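Local coordinates for helix-turn-helix domain-containing protein (Shewanella amazonensis SB2B, PDB 3KE2) that is of unknown function but has a winged helix-turn-helix fold, so it may bind DNA, at residues L20-L25 / I54-D59; Y24-M29 / Y78-W83; G40-M45 / V104-G109; I60-E65 / G84-A89. One frame throughout, in Å; residues are numbered along the deposited sequence.

Interaction 1: residues L20-L25 / I54-D59; sequences LRKLYL and IASFAD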
loop_
_atom_site.group_PDB
_atom_site.type_symbol
_atom_site.label_atom_id
_atom_site.label_comp_id
_atom_site.label_asym_id
_atom_site.label_seq_id
_atom_site.Cartn_x
_atom_site.Cartn_y
_atom_site.Cartn_z
ATOM N N LEU A 20 -0.775 1.819 -6.896
ATOM C CA LEU A 20 -0.293 3.149 -7.195
ATOM C C LEU A 20 -1.461 4.095 -7.553
ATOM O O LEU A 20 -1.370 5.313 -7.343
ATOM C CB LEU A 20 0.743 3.102 -8.323
ATOM C CG LEU A 20 2.072 2.382 -8.033
ATOM C CD1 LEU A 20 2.842 2.237 -9.316
ATOM C CD2 LEU A 20 2.919 3.094 -6.973
ATOM N N ARG A 21 -2.550 3.538 -8.092
ATOM C CA ARG A 21 -3.732 4.312 -8.435
ATOM C C ARG A 21 -4.300 4.901 -7.169
ATOM O O ARG A 21 -4.675 6.070 -7.112
ATOM C CB ARG A 21 -4.790 3.421 -9.121
ATOM C CG ARG A 21 -6.108 4.145 -9.541
ATOM C CD ARG A 21 -7.135 3.210 -10.256
ATOM N NE ARG A 21 -6.562 2.483 -11.397
ATOM C CZ ARG A 21 -6.326 1.175 -11.409
ATOM N NH1 ARG A 21 -6.684 0.444 -10.371
ATOM N NH2 ARG A 21 -5.793 0.591 -12.473
ATOM N N LYS A 22 -4.359 4.074 -6.124
ATOM C CA LYS A 22 -4.920 4.546 -4.864
ATOM C C LYS A 22 -4.008 5.610 -4.295
ATOM O O LYS A 22 -4.495 6.621 -3.812
ATOM C CB LYS A 22 -5.152 3.410 -3.847
ATOM C CG LYS A 22 -5.938 2.185 -4.400
ATOM C CD LYS A 22 -6.164 1.083 -3.326
ATOM C CE LYS A 22 -6.248 -0.367 -3.926
ATOM N NZ LYS A 22 -7.268 -0.573 -4.980
ATOM N N LEU A 23 -2.692 5.420 -4.367
ATOM C CA LEU A 23 -1.778 6.440 -3.811
ATOM C C LEU A 23 -1.818 7.744 -4.569
ATOM O O LEU A 23 -1.659 8.823 -3.977
ATOM C CB LEU A 23 -0.331 5.948 -3.746
ATOM C CG LEU A 23 0.155 5.238 -2.489
ATOM C CD1 LEU A 23 -0.847 4.308 -1.920
ATOM C CD2 LEU A 23 1.454 4.508 -2.853
ATOM N N TYR A 24 -2.023 7.637 -5.880
ATOM C CA TYR A 24 -2.066 8.809 -6.752
ATOM C C TYR A 24 -3.317 9.618 -6.462
ATOM O O TYR A 24 -3.259 10.865 -6.346
ATOM C CB TYR A 24 -2.010 8.413 -8.229
ATOM C CG TYR A 24 -1.917 9.602 -9.144
ATOM C CD1 TYR A 24 -0.749 10.344 -9.236
ATOM C CD2 TYR A 24 -2.981 9.981 -9.925
ATOM C CE1 TYR A 24 -0.657 11.463 -10.084
ATOM C CE2 TYR A 24 -2.901 11.085 -10.765
ATOM C CZ TYR A 24 -1.738 11.823 -10.840
ATOM O OH TYR A 24 -1.678 12.914 -11.695
ATOM N N LEU A 25 -4.452 8.929 -6.354
ATOM C CA LEU A 25 -5.697 9.631 -6.044
ATOM C C LEU A 25 -5.556 10.335 -4.690
ATOM O O LEU A 25 -5.843 11.530 -4.549
ATOM C CB LEU A 25 -6.878 8.685 -6.034
ATOM C CG LEU A 25 -7.339 8.213 -7.379
ATOM C CD1 LEU A 25 -8.556 7.336 -7.201
ATOM C CD2 LEU A 25 -7.662 9.427 -8.191
ATOM N N ILE A 54 -11.498 4.528 -4.586
ATOM C CA ILE A 54 -11.768 5.200 -3.317
ATOM C C ILE A 54 -12.382 4.214 -2.337
ATOM O O ILE A 54 -12.025 4.186 -1.154
ATOM C CB ILE A 54 -12.681 6.402 -3.518
ATOM C CG1 ILE A 54 -11.924 7.482 -4.282
ATOM C CG2 ILE A 54 -13.125 6.953 -2.205
ATOM C CD1 ILE A 54 -12.801 8.637 -4.739
ATOM N N ALA A 55 -13.271 3.369 -2.832
ATOM C CA ALA A 55 -13.899 2.385 -1.968
ATOM C C ALA A 55 -12.868 1.496 -1.313
ATOM O O ALA A 55 -13.074 1.071 -0.194
ATOM C CB ALA A 55 -14.912 1.525 -2.748
ATOM N N SER A 56 -11.756 1.228 -1.988
ATOM C CA SER A 56 -10.745 0.329 -1.431
ATOM C C SER A 56 -9.570 1.015 -0.676
ATOM O O SER A 56 -8.606 0.357 -0.322
ATOM C CB SER A 56 -10.213 -0.606 -2.547
ATOM O OG SER A 56 -9.567 0.142 -3.570
ATOM N N PHE A 57 -9.636 2.311 -0.415
ATOM C CA PHE A 57 -8.558 2.954 0.357
ATOM C C PHE A 57 -8.435 2.289 1.723
ATOM O O PHE A 57 -7.335 2.111 2.243
ATOM C CB PHE A 57 -8.809 4.458 0.542
ATOM C CG PHE A 57 -8.417 5.324 -0.633
ATOM C CD1 PHE A 57 -8.377 4.838 -1.919
ATOM C CD2 PHE A 57 -8.252 6.697 -0.446
ATOM C CE1 PHE A 57 -8.053 5.671 -2.980
ATOM C CE2 PHE A 57 -7.961 7.550 -1.523
ATOM C CZ PHE A 57 -7.861 7.035 -2.774
ATOM N N ALA A 58 -9.573 1.937 2.309
ATOM C CA ALA A 58 -9.589 1.290 3.615
ATOM C C ALA A 58 -8.725 0.020 3.588
ATOM O O ALA A 58 -8.105 -0.321 4.598
ATOM C CB ALA A 58 -11.010 0.982 4.032
ATOM N N ASP A 59 -8.670 -0.662 2.432
ATOM C CA ASP A 59 -7.858 -1.882 2.274
ATOM C C ASP A 59 -6.380 -1.649 2.573
ATOM O O ASP A 59 -5.682 -2.573 2.997
ATOM C CB ASP A 59 -7.957 -2.475 0.843
ATOM C CG ASP A 59 -9.340 -3.104 0.518
ATOM O OD1 ASP A 59 -10.203 -3.208 1.429
ATOM O OD2 ASP A 59 -9.536 -3.525 -0.659
#

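Interaction 2: residues Y24-M29 / Y78-W83; sequences YLAHLM and YRIRTW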
loop_
_atom_site.group_PDB
_atom_site.type_symbol
_atom_site.label_atom_id
_atom_site.label_comp_id
_atom_site.label_asym_id
_atom_site.label_seq_id
_atom_site.Cartn_x
_atom_site.Cartn_y
_atom_site.Cartn_z
ATOM N N TYR A 24 -2.023 7.637 -5.880
ATOM C CA TYR A 24 -2.066 8.809 -6.752
ATOM C C TYR A 24 -3.317 9.618 -6.462
ATOM O O TYR A 24 -3.259 10.865 -6.346
ATOM C CB TYR A 24 -2.010 8.413 -8.229
ATOM C CG TYR A 24 -1.917 9.602 -9.144
ATOM C CD1 TYR A 24 -0.749 10.344 -9.236
ATOM C CD2 TYR A 24 -2.981 9.981 -9.925
ATOM C CE1 TYR A 24 -0.657 11.463 -10.084
ATOM C CE2 TYR A 24 -2.901 11.085 -10.765
ATOM C CZ TYR A 24 -1.738 11.823 -10.840
ATOM O OH TYR A 24 -1.678 12.914 -11.695
ATOM N N LEU A 25 -4.452 8.929 -6.354
ATOM C CA LEU A 25 -5.697 9.631 -6.044
ATOM C C LEU A 25 -5.556 10.335 -4.690
ATOM O O LEU A 25 -5.843 11.530 -4.549
ATOM C CB LEU A 25 -6.878 8.685 -6.034
ATOM C CG LEU A 25 -7.339 8.213 -7.379
ATOM C CD1 LEU A 25 -8.556 7.336 -7.201
ATOM C CD2 LEU A 25 -7.662 9.427 -8.191
ATOM N N ALA A 26 -5.053 9.594 -3.716
ATOM C CA ALA A 26 -4.885 10.131 -2.395
ATOM C C ALA A 26 -4.013 11.375 -2.443
ATOM O O ALA A 26 -4.261 12.327 -1.718
ATOM C CB ALA A 26 -4.278 9.078 -1.477
ATOM N N HIS A 27 -2.980 11.365 -3.275
ATOM C CA HIS A 27 -2.093 12.538 -3.407
ATOM C C HIS A 27 -2.882 13.709 -3.994
ATOM O O HIS A 27 -2.823 14.806 -3.474
ATOM C CB HIS A 27 -0.856 12.168 -4.248
ATOM C CG HIS A 27 0.036 13.315 -4.613
ATOM N ND1 HIS A 27 1.093 13.724 -3.821
ATOM C CD2 HIS A 27 0.077 14.090 -5.727
ATOM C CE1 HIS A 27 1.725 14.724 -4.417
ATOM N NE2 HIS A 27 1.132 14.963 -5.577
ATOM N N LEU A 28 -3.643 13.462 -5.059
ATOM C CA LEU A 28 -4.443 14.506 -5.673
ATOM C C LEU A 28 -5.419 15.131 -4.668
ATOM O O LEU A 28 -5.478 16.349 -4.525
ATOM C CB LEU A 28 -5.211 13.946 -6.850
ATOM C CG LEU A 28 -4.408 13.586 -8.095
ATOM C CD1 LEU A 28 -5.375 13.017 -9.109
ATOM C CD2 LEU A 28 -3.635 14.785 -8.671
HETATM N N MSE A 29 -6.138 14.272 -3.946
HETATM C CA MSE A 29 -7.120 14.682 -2.946
HETATM C C MSE A 29 -6.522 15.458 -1.806
HETATM O O MSE A 29 -7.174 16.301 -1.206
HETATM C CB MSE A 29 -7.789 13.448 -2.368
HETATM C CG MSE A 29 -8.595 12.702 -3.360
HETATM SE SE MSE A 29 -9.216 11.062 -2.616
HETATM C CE MSE A 29 -9.999 10.391 -4.156
ATOM N N TYR A 78 -13.500 15.353 -1.117
ATOM C CA TYR A 78 -12.871 14.312 -0.347
ATOM C C TYR A 78 -11.708 14.856 0.471
ATOM O O TYR A 78 -11.027 15.786 0.070
ATOM C CB TYR A 78 -12.355 13.213 -1.272
ATOM C CG TYR A 78 -13.419 12.385 -1.977
ATOM C CD1 TYR A 78 -14.003 11.291 -1.347
ATOM C CD2 TYR A 78 -13.807 12.660 -3.297
ATOM C CE1 TYR A 78 -14.953 10.506 -2.001
ATOM C CE2 TYR A 78 -14.785 11.870 -3.962
ATOM C CZ TYR A 78 -15.341 10.797 -3.300
ATOM O OH TYR A 78 -16.299 10.004 -3.916
ATOM N N ARG A 79 -11.505 14.266 1.633
ATOM C CA ARG A 79 -10.403 14.607 2.505
ATOM C C ARG A 79 -9.819 13.341 3.111
ATOM O O ARG A 79 -10.565 12.422 3.466
ATOM C CB ARG A 79 -10.834 15.526 3.631
ATOM C CG ARG A 79 -9.721 15.806 4.629
ATOM C CD ARG A 79 -10.033 17.015 5.465
ATOM N NE ARG A 79 -11.275 16.810 6.184
ATOM C CZ ARG A 79 -12.075 17.784 6.639
ATOM N NH1 ARG A 79 -11.826 19.080 6.427
ATOM N NH2 ARG A 79 -13.174 17.440 7.274
ATOM N N ILE A 80 -8.498 13.307 3.256
ATOM C CA ILE A 80 -7.823 12.181 3.846
ATOM C C ILE A 80 -7.840 12.384 5.347
ATOM O O ILE A 80 -7.242 13.351 5.846
ATOM C CB ILE A 80 -6.372 12.085 3.340
ATOM C CG1 ILE A 80 -6.355 11.991 1.803
ATOM C CG2 ILE A 80 -5.661 10.918 3.962
ATOM C CD1 ILE A 80 -7.150 10.892 1.252
ATOM N N ARG A 81 -8.556 11.506 6.067
ATOM C CA ARG A 81 -8.635 11.579 7.537
ATOM C C ARG A 81 -7.301 11.151 8.092
ATOM O O ARG A 81 -6.769 11.781 9.000
ATOM C CB ARG A 81 -9.752 10.700 8.112
ATOM C CG ARG A 81 -9.782 10.663 9.663
ATOM C CD ARG A 81 -10.910 9.778 10.236
ATOM N NE ARG A 81 -10.857 9.706 11.701
ATOM C CZ ARG A 81 -11.538 10.498 12.522
ATOM N NH1 ARG A 81 -12.348 11.423 12.034
ATOM N NH2 ARG A 81 -11.411 10.360 13.829
ATOM N N THR A 82 -6.752 10.061 7.550
ATOM C CA THR A 82 -5.419 9.584 7.975
ATOM C C THR A 82 -4.800 8.756 6.870
ATOM O O THR A 82 -5.510 8.045 6.162
ATOM C CB THR A 82 -5.426 8.746 9.234
ATOM O OG1 THR A 82 -4.066 8.545 9.646
ATOM C CG2 THR A 82 -6.110 7.397 9.003
ATOM N N TRP A 83 -3.485 8.892 6.700
ATOM C CA TRP A 83 -2.761 8.104 5.707
ATOM C C TRP A 83 -2.403 6.745 6.260
ATOM O O TRP A 83 -2.083 5.830 5.502
ATOM C CB TRP A 83 -1.479 8.793 5.274
ATOM C CG TRP A 83 -1.700 9.900 4.348
ATOM C CD1 TRP A 83 -1.983 11.184 4.665
ATOM C CD2 TRP A 83 -1.634 9.837 2.919
ATOM N NE1 TRP A 83 -2.105 11.928 3.524
ATOM C CE2 TRP A 83 -1.906 11.125 2.436
ATOM C CE3 TRP A 83 -1.369 8.811 2.000
ATOM C CZ2 TRP A 83 -1.915 11.430 1.079
ATOM C CZ3 TRP A 83 -1.379 9.114 0.635
ATOM C CH2 TRP A 83 -1.657 10.415 0.193
#

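Interaction 3: residues G40-M45 / V104-G109; sequences GKLTGM and VDDAVG. Unlike the reference sequence in segment 104-109: V108 (reference Asp).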
loop_
_atom_site.group_PDB
_atom_site.type_symbol
_atom_site.label_atom_id
_atom_site.label_comp_id
_atom_site.label_asym_id
_atom_site.label_seq_id
_atom_site.Cartn_x
_atom_site.Cartn_y
_atom_site.Cartn_z
ATOM N N GLY A 40 -12.612 13.108 -12.316
ATOM C CA GLY A 40 -12.835 12.547 -13.633
ATOM C C GLY A 40 -12.288 13.409 -14.753
ATOM O O GLY A 40 -11.610 12.906 -15.658
ATOM N N LYS A 41 -12.560 14.711 -14.675
ATOM C CA LYS A 41 -12.118 15.661 -15.705
ATOM C C LYS A 41 -10.603 15.831 -15.735
ATOM O O LYS A 41 -10.024 16.032 -16.814
ATOM C CB LYS A 41 -12.758 17.006 -15.491
ATOM C CG LYS A 41 -14.244 17.006 -15.663
ATOM C CD LYS A 41 -14.797 18.366 -15.272
ATOM C CE LYS A 41 -16.273 18.527 -15.611
ATOM N NZ LYS A 41 -16.765 19.873 -15.169
ATOM N N LEU A 42 -9.977 15.748 -14.562
ATOM C CA LEU A 42 -8.525 15.876 -14.442
ATOM C C LEU A 42 -7.748 14.641 -14.835
ATOM O O LEU A 42 -6.697 14.754 -15.450
ATOM C CB LEU A 42 -8.117 16.196 -12.991
ATOM C CG LEU A 42 -6.604 16.186 -12.691
ATOM C CD1 LEU A 42 -5.837 17.229 -13.540
ATOM C CD2 LEU A 42 -6.377 16.408 -11.222
ATOM N N THR A 43 -8.225 13.470 -14.451
ATOM C CA THR A 43 -7.456 12.251 -14.696
ATOM C C THR A 43 -7.929 11.433 -15.859
ATOM O O THR A 43 -7.173 10.611 -16.353
ATOM C CB THR A 43 -7.508 11.301 -13.475
ATOM O OG1 THR A 43 -8.824 10.751 -13.350
ATOM C CG2 THR A 43 -7.120 12.035 -12.194
ATOM N N GLY A 44 -9.175 11.618 -16.284
ATOM C CA GLY A 44 -9.696 10.829 -17.382
ATOM C C GLY A 44 -10.284 9.487 -16.939
ATOM O O GLY A 44 -11.018 8.872 -17.709
HETATM N N MSE A 45 -9.982 9.003 -15.725
HETATM C CA MSE A 45 -10.539 7.741 -15.221
HETATM C C MSE A 45 -12.076 7.890 -15.150
HETATM O O MSE A 45 -12.565 8.928 -14.710
HETATM C CB MSE A 45 -9.979 7.381 -13.821
HETATM C CG MSE A 45 -8.436 7.398 -13.647
HETATM SE SE MSE A 45 -7.742 6.957 -11.816
HETATM C CE MSE A 45 -5.890 7.607 -11.996
ATOM N N VAL A 104 -2.383 8.586 -16.896
ATOM C CA VAL A 104 -3.249 9.720 -16.583
ATOM C C VAL A 104 -3.071 10.854 -17.600
ATOM O O VAL A 104 -1.966 11.390 -17.812
ATOM C CB VAL A 104 -3.053 10.221 -15.139
ATOM C CG1 VAL A 104 -3.867 11.481 -14.893
ATOM C CG2 VAL A 104 -3.466 9.144 -14.163
ATOM N N ASP A 105 -4.202 11.182 -18.220
ATOM C CA ASP A 105 -4.329 12.208 -19.218
ATOM C C ASP A 105 -5.245 13.309 -18.662
ATOM O O ASP A 105 -6.371 12.981 -18.249
ATOM C CB ASP A 105 -4.961 11.587 -20.494
ATOM C CG ASP A 105 -4.991 12.548 -21.715
ATOM O OD1 ASP A 105 -3.899 12.985 -22.126
ATOM O OD2 ASP A 105 -6.085 12.805 -22.306
ATOM N N ASP A 106 -4.774 14.575 -18.588
ATOM C CA ASP A 106 -5.651 15.714 -18.191
ATOM C C ASP A 106 -6.578 15.859 -19.373
ATOM O O ASP A 106 -6.195 16.391 -20.413
ATOM C CB ASP A 106 -4.894 17.015 -17.888
ATOM C CG ASP A 106 -5.840 18.230 -17.590
ATOM O OD1 ASP A 106 -7.048 18.201 -17.926
ATOM O OD2 ASP A 106 -5.358 19.242 -17.036
ATOM N N ALA A 107 -7.789 15.336 -19.215
ATOM C CA ALA A 107 -8.794 15.316 -20.282
ATOM C C ALA A 107 -8.918 16.617 -21.115
ATOM O O ALA A 107 -9.129 16.556 -22.327
ATOM C CB ALA A 107 -10.169 14.909 -19.672
ATOM N N VAL A 108 -8.784 17.776 -20.469
ATOM C CA VAL A 108 -8.884 19.070 -21.163
ATOM C C VAL A 108 -7.738 19.265 -22.156
ATOM O O VAL A 108 -7.901 19.974 -23.131
ATOM C CB VAL A 108 -8.961 20.286 -20.147
ATOM C CG1 VAL A 108 -8.951 21.618 -20.858
ATOM C CG2 VAL A 108 -10.196 20.178 -19.268
ATOM N N GLY A 109 -6.584 18.643 -21.908
ATOM C CA GLY A 109 -5.422 18.761 -22.806
ATOM C C GLY A 109 -5.484 17.941 -24.099
ATOM O O GLY A 109 -4.808 18.273 -25.075
#

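Interaction 4: residues I60-E65 / G84-A89; sequences IGIEVE and GPISSA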
loop_
_atom_site.group_PDB
_atom_site.type_symbol
_atom_site.label_atom_id
_atom_site.label_comp_id
_atom_site.label_asym_id
_atom_site.label_seq_id
_atom_site.Cartn_x
_atom_site.Cartn_y
_atom_site.Cartn_z
ATOM N N ILE A 60 -5.892 -0.435 2.340
ATOM C CA ILE A 60 -4.483 -0.137 2.579
ATOM C C ILE A 60 -4.294 0.859 3.722
ATOM O O ILE A 60 -3.233 1.440 3.865
ATOM C CB ILE A 60 -3.774 0.334 1.267
ATOM C CG1 ILE A 60 -4.319 1.666 0.732
ATOM C CG2 ILE A 60 -3.893 -0.794 0.199
ATOM C CD1 ILE A 60 -3.411 2.341 -0.357
ATOM N N GLY A 61 -5.327 1.044 4.541
ATOM C CA GLY A 61 -5.246 1.941 5.715
ATOM C C GLY A 61 -5.406 3.446 5.543
ATOM O O GLY A 61 -5.088 4.204 6.456
ATOM N N ILE A 62 -5.846 3.881 4.369
ATOM C CA ILE A 62 -6.080 5.304 4.118
ATOM C C ILE A 62 -7.561 5.551 4.407
ATOM O O ILE A 62 -8.442 4.963 3.748
ATOM C CB ILE A 62 -5.731 5.731 2.684
ATOM C CG1 ILE A 62 -4.255 5.456 2.388
ATOM C CG2 ILE A 62 -6.010 7.187 2.487
ATOM C CD1 ILE A 62 -3.786 5.822 0.954
ATOM N N GLU A 63 -7.840 6.367 5.423
ATOM C CA GLU A 63 -9.214 6.702 5.771
ATOM C C GLU A 63 -9.549 8.003 5.068
ATOM O O GLU A 63 -8.883 9.019 5.289
ATOM C CB GLU A 63 -9.368 6.843 7.269
ATOM C CG GLU A 63 -8.939 5.554 8.021
ATOM C CD GLU A 63 -8.912 5.705 9.547
ATOM O OE1 GLU A 63 -9.240 6.821 10.061
ATOM O OE2 GLU A 63 -8.550 4.696 10.221
ATOM N N VAL A 64 -10.562 7.951 4.209
ATOM C CA VAL A 64 -11.016 9.088 3.455
ATOM C C VAL A 64 -12.450 9.423 3.838
ATOM O O VAL A 64 -13.269 8.530 4.057
ATOM C CB VAL A 64 -10.943 8.831 1.921
ATOM C CG1 VAL A 64 -11.654 7.567 1.534
ATOM C CG2 VAL A 64 -11.557 9.949 1.188
ATOM N N GLU A 65 -12.732 10.731 3.929
ATOM C CA GLU A 65 -14.040 11.278 4.253
ATOM C C GLU A 65 -14.512 12.142 3.125
ATOM O O GLU A 65 -13.699 12.648 2.353
ATOM C CB GLU A 65 -13.945 12.248 5.402
ATOM C CG GLU A 65 -13.563 11.727 6.702
ATOM C CD GLU A 65 -13.266 12.853 7.663
ATOM O OE1 GLU A 65 -12.824 13.934 7.212
ATOM O OE2 GLU A 65 -13.456 12.653 8.862
ATOM N N GLY A 84 -2.433 6.628 7.583
ATOM C CA GLY A 84 -2.092 5.394 8.254
ATOM C C GLY A 84 -0.704 4.885 7.903
ATOM O O GLY A 84 0.275 5.608 8.034
ATOM N N PRO A 85 -0.618 3.652 7.405
ATOM C CA PRO A 85 0.685 3.075 7.126
ATOM C C PRO A 85 1.354 3.610 5.867
ATOM O O PRO A 85 2.504 3.223 5.587
ATOM C CB PRO A 85 0.349 1.594 6.920
ATOM C CG PRO A 85 -0.958 1.619 6.264
ATOM C CD PRO A 85 -1.704 2.786 6.900
ATOM N N ILE A 86 0.651 4.462 5.118
ATOM C CA ILE A 86 1.159 5.005 3.868
ATOM C C ILE A 86 1.869 6.332 4.074
ATOM O O ILE A 86 1.400 7.239 4.780
ATOM C CB ILE A 86 0.023 5.216 2.850
ATOM C CG1 ILE A 86 -0.758 3.915 2.640
ATOM C CG2 ILE A 86 0.560 5.725 1.528
ATOM C CD1 ILE A 86 0.057 2.764 2.264
ATOM N N SER A 87 3.017 6.437 3.436
ATOM C CA SER A 87 3.815 7.615 3.500
ATOM C C SER A 87 3.395 8.545 2.375
ATOM O O SER A 87 3.603 8.251 1.211
ATOM C CB SER A 87 5.282 7.240 3.357
ATOM O OG SER A 87 6.107 8.390 3.384
ATOM N N SER A 88 2.790 9.666 2.730
ATOM C CA SER A 88 2.376 10.646 1.743
ATOM C C SER A 88 3.587 11.264 1.031
ATOM O O SER A 88 3.536 11.519 -0.163
ATOM C CB SER A 88 1.556 11.743 2.411
ATOM O OG SER A 88 2.359 12.459 3.317
ATOM N N ALA A 89 4.676 11.493 1.766
ATOM C CA ALA A 89 5.890 12.097 1.199
ATOM C C ALA A 89 6.489 11.283 0.039
ATOM O O ALA A 89 7.157 11.826 -0.844
ATOM C CB ALA A 89 6.938 12.290 2.293
#

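Interaction 1: residues L20-L25 / I54-D59
K22 overlaps F57 with the base of its side chain, CB lying 3.8 Å from ring atom CE1 of F57, before the rest of the chain runs on to S56. This partly buried joint belongs to the winged helix-turn-helix fold: helix 14-31 packs against the end of helix 47-55 and the turn after it, where S56 is the first residue to leave helical backbone angles. A bend at the last torsion of K22 (chi4 -56°) delivers NZ to S56 OG, to which it donates a 2.8 Å hydrogen bond. That hydroxyl, held in the crowded position between its own backbone N and carbonyl carbon (chi1 63°), also bonds back to A53 O, so one group ties the helix end both to its own last turn and to helix 14-31. An alanine in place of K22 would keep CB beside the ring but lose the bond to S56, and would probably leave the turn less firmly fixed. D59 places an opposite charge nearby without forming a salt bridge, and its OD1 is hydrogen-bonded to S13 of the second subunit. One turn further along, L25 sets its CB at the edge of the F57 ring, in the ring plane, 3.8 Å from CZ, while its CD1 approaches I54 CG1 only loosely. The same ring atom, CZ of F57, is met obliquely by the backbone oxygen of K22 at 3.5 Å.

Interaction 2: residues Y24-M29 / Y78-W83
The apolar core between helix 14-31 and the two-stranded sheet is closed here by A26 and M29 from the helix and by Y78, I80 and W83 from strand 77-82 and its end. A26 has no more than a methyl to offer, and this lets the indole come close: CB of A26 lies 3.4 Å from CH2 of W83, approaching obliquely. The rim of the same six-membered ring also runs up to the helix backbone, with H27 N near the ring plane at its edge, 3.8 Å from CH2 of W83. I80 supports the indole from one face, its CG2 sitting 3.7 Å above the plane of the W83 ring and offset toward the rim, while CD1 of I80 turns inward to A26 CB. Strand 77-82 is the second strand of the antiparallel hairpin that forms the wing of the winged helix fold, and it crosses the helix at close to a right angle (104°), with 8.3 Å between the axes of the short segments. At R81 and T82, both facing E63, a classic beta bulge interrupts the strand before W83. Selenomethionine M29, extended beyond CG, lies side by side with Y78 and points the same way. Its SE is 4.0 Å from Y78 CB and 5.2 Å from the centroid of the phenol ring, an oblique Met-aromatic contact. The other end of this wall is continued by F66, whose ring meets that of Y78 edge-to-face, and by I54, which touches both M29 and Y78.

Interaction 3: residues G40-M45 / V104-G109
In D106, CG is anti to the backbone N (chi1 175°), a torsion that turns the carboxylate onto the start of the short helix 107-110, while T43 holds OG1 in the crowded position between its backbone N and carbonyl carbon (chi1 70°). D106 is the N-cap: V108 N donates a 3.1 Å bond to D106 OD1, arriving from above the carboxylate plane. The last carbonyls of helix 36-43 face this helix start. A107 N gives K41 O a weak bond, 3.4 Å long and bent to 120° at the hydrogen, and D106 CA makes a CA-H...O contact of 3.1 Å with L42 O. Polar fit is imperfect, because D105 O stands 3.1 Å from T43 O and both are acceptors. An alanine in place of D106 would lose the capping bond to V108 N and the carboxylate beside L42 CD1, and would probably leave the weakly bonded helix less well defined. G44 ends helix 36-43 with a positive phi, and a side chain there would press on D105 O. One residue earlier, T43 OG1 accepts from M45 N in an ST turn and is also hydrogen-bonded to L39 O. Apolar cover comes from V104, whose CG2 lies 3.6 Å from CE of selenomethionine M45, the two side chains crossing obliquely, while its CG1 rests on T43. The short turn beginning at G44 separates helices 36-43 and 47-55, probably the helix-turn-helix pair; behind it stands helix 14-31, with L28 against L42 and T43, Y24 against V104 and R21 against M45.

Interaction 4: residues I60-E65 / G84-A89
No aromatic ring takes part; the flat groups are the peptides of I60 and G61, and they are met by the pyrrolidine ring of P85. P85 CG lies 3.3 Å from I60 O, and CD is 3.7 Å from G61 O, so the ring rests on two successive carbonyl oxygens by way of its CH2 groups. Two glycines make this closeness possible. A side chain on G61 would collide with P85 CD, and one on G84 would run into G61 O; both residues also have positive phi. Beneath the turn, I86 sends CG1, anti to its own carbonyl carbon (chi1 -55°), against I62 CG1 at 3.8 Å, the two side chains crossing at about a right angle. I60 CD1 closes on the same I86 CG1 more loosely, at 4.3 Å. L23 of helix 14-31 covers I60 and I86, and in the second subunit F19 packs on I60, L23 on P85, and I86 on its counterpart I86, so the core continues across the dimer interface. Loops 60-62 and 84-87 flank the hairpin of strands 63-67 and 77-82, and their meeting closes the base of the wing in this winged helix-turn-helix fold.

In the fold
Helix 14-31 links the contacts: interactions 1 and 2 share its residues Y24 and L25, with centres about 8 Å apart, and L23 touches interaction 4. The sheet of strands 63-67 and 77-82 joins interactions 2 and 4, whose centres lie about 7 Å apart. Along the chain interaction 1 closes before interaction 4 opens, and interaction 4 is nested within the loop closed by interaction 3. These last two lie on opposite sides of the chain's centre, about 23 Å apart between centres. Core and wing are thus knit together around one helix, with the second subunit touching interactions 1 and 4, while interaction 3 fastens helix 107-110 beside the presumed helix-turn-helix, resting on the same helix 14-31.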